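PDB 4HWH: BAG family molecular chaperone regulator 4 from Arabidopsis thaliana, which binds the ATPase domain of HSP70/HSC70 chaperones and probably acts as a co-chaperone regulating programmed cell death and stress responses. Local coordinates for residues Arg20-Ala23 / Leu24-Val28. Numbering follows the deposited sequence.
Sequences RVVA and LEVAV
V22 and V26 meet one turn apart on helix 3-29, the CG1 methyl of V22 lying 4.2 Å from CG2 of V26 while the two side chains run at a slant to one another. The torsion of V26 (chi1 167°) sets CG2 beside its own backbone N and opposite its carbonyl carbon, which leads this methyl back toward the preceding turn. V26 CG2 also rests 3.3 Å from V22 O. The same V22 O accepts the N-H of V26, with V26 N 2.8 Å away, so one residue meets it through both a polar and an apolar group.

These turns belong to the C-terminal part of the first helix of the BAG domain's three-helix bundle. L24 treats the carbonyl four residues back in a similar way: its N donates to R20 O at 2.9 Å, and its CG packs 3.4 Å from this oxygen. A chi1 of -65° accounts for the second approach, since it holds CG next to the L24 backbone N. The nearest side-chain approach of R20 to L24, CD to CG, is a distant 4.4 Å. The amides of E25 and A27 continue the i to i+4 series to V21 O and A23 O.

V21 and L24 are buried, touching V80 and L83 of helix 63-86 respectively, and L24 also reaches E38 of helix 36-54. By contrast, V22 and V26 are exposed, which places their contact on the outside of the bundle. R20 is exposed as well; its NH2 hydrogen-bonds a malonic acid molecule, probably from the crystallisation liquor, in a pocket completed by E13 and L17. Toward the helix end, A27 O is hydrogen-bonded to OG1 of T32.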
loop_
_atom_site.group_PDB
_atom_site.type_symbol
_atom_site.label_atom_id
_atom_site.label_comp_id
_atom_site.label_asym_id
_atom_site.label_seq_id
_atom_site.Cartn_x
_atom_site.Cartn_y
_atom_site.Cartn_z
ATOM N N ARG A 20 3.836 -5.465 -4.932
ATOM C CA ARG A 20 4.516 -4.474 -5.762
ATOM C C ARG A 20 5.635 -3.773 -4.995
ATOM O O ARG A 20 6.718 -3.535 -5.532
ATOM C CB ARG A 20 3.521 -3.449 -6.309
ATOM C CG ARG A 20 4.166 -2.363 -7.153
ATOM C CD ARG A 20 4.924 -2.968 -8.317
ATOM N NE ARG A 20 4.040 -3.725 -9.196
ATOM C CZ ARG A 20 4.453 -4.666 -10.039
ATOM N NH1 ARG A 20 5.742 -4.973 -10.117
ATOM N NH2 ARG A 20 3.578 -5.308 -10.798
ATOM N N VAL A 21 5.373 -3.445 -3.736
ATOM C CA VAL A 21 6.375 -2.781 -2.915
ATOM C C VAL A 21 7.610 -3.662 -2.752
ATOM O O VAL A 21 8.739 -3.180 -2.842
ATOM C CB VAL A 21 5.805 -2.368 -1.539
ATOM C CG1 VAL A 21 6.912 -1.866 -0.623
ATOM C CG2 VAL A 21 4.725 -1.292 -1.718
ATOM N N VAL A 22 7.399 -4.955 -2.528
ATOM C CA VAL A 22 8.532 -5.869 -2.419
ATOM C C VAL A 22 9.303 -5.910 -3.740
ATOM O O VAL A 22 10.535 -5.875 -3.751
ATOM C CB VAL A 22 8.102 -7.290 -1.991
ATOM C CG1 VAL A 22 9.277 -8.256 -2.092
ATOM C CG2 VAL A 22 7.560 -7.268 -0.569
ATOM N N ALA A 23 8.574 -5.958 -4.850
ATOM C CA ALA A 23 9.208 -5.950 -6.166
ATOM C C ALA A 23 10.073 -4.705 -6.361
ATOM O O ALA A 23 11.168 -4.782 -6.914
ATOM C CB ALA A 23 8.161 -6.056 -7.274
ATOM N N LEU A 24 9.583 -3.553 -5.913
ATOM C CA LEU A 24 10.372 -2.330 -6.029
ATOM C C LEU A 24 11.618 -2.413 -5.149
ATOM O O LEU A 24 12.704 -1.994 -5.551
ATOM C CB LEU A 24 9.542 -1.099 -5.665
ATOM C CG LEU A 24 8.368 -0.804 -6.598
ATOM C CD1 LEU A 24 7.509 0.315 -6.042
ATOM C CD2 LEU A 24 8.869 -0.462 -8.001
ATOM N N GLU A 25 11.464 -2.953 -3.947
ATOM C CA GLU A 25 12.607 -3.088 -3.056
ATOM C C GLU A 25 13.671 -3.995 -3.652
ATOM O O GLU A 25 14.869 -3.726 -3.533
ATOM C CB GLU A 25 12.202 -3.643 -1.696
ATOM C CG GLU A 25 13.421 -3.989 -0.866
ATOM C CD GLU A 25 13.095 -4.687 0.432
ATOM O OE1 GLU A 25 11.943 -5.143 0.597
ATOM O OE2 GLU A 25 14.007 -4.782 1.282
ATOM N N VAL A 26 13.220 -5.085 -4.270
ATOM C CA VAL A 26 14.121 -6.039 -4.900
ATOM C C VAL A 26 14.869 -5.385 -6.057
ATOM O O VAL A 26 16.080 -5.562 -6.208
ATOM C CB VAL A 26 13.358 -7.283 -5.400
ATOM C CG1 VAL A 26 14.238 -8.117 -6.320
ATOM C CG2 VAL A 26 12.870 -8.115 -4.217
ATOM N N ALA A 27 14.149 -4.614 -6.866
ATOM C CA ALA A 27 14.770 -3.904 -7.979
ATOM C C ALA A 27 15.886 -2.985 -7.479
ATOM O O ALA A 27 17.001 -3.001 -8.001
ATOM C CB ALA A 27 13.726 -3.115 -8.753
ATOM N N VAL A 28 15.582 -2.187 -6.459
ATOM C CA VAL A 28 16.576 -1.304 -5.850
ATOM C C VAL A 28 17.757 -2.083 -5.277
ATOM O O VAL A 28 18.916 -1.699 -5.449
ATOM C CB VAL A 28 15.961 -0.449 -4.723
ATOM C CG1 VAL A 28 17.061 0.250 -3.929
ATOM C CG2 VAL A 28 14.978 0.563 -5.299
#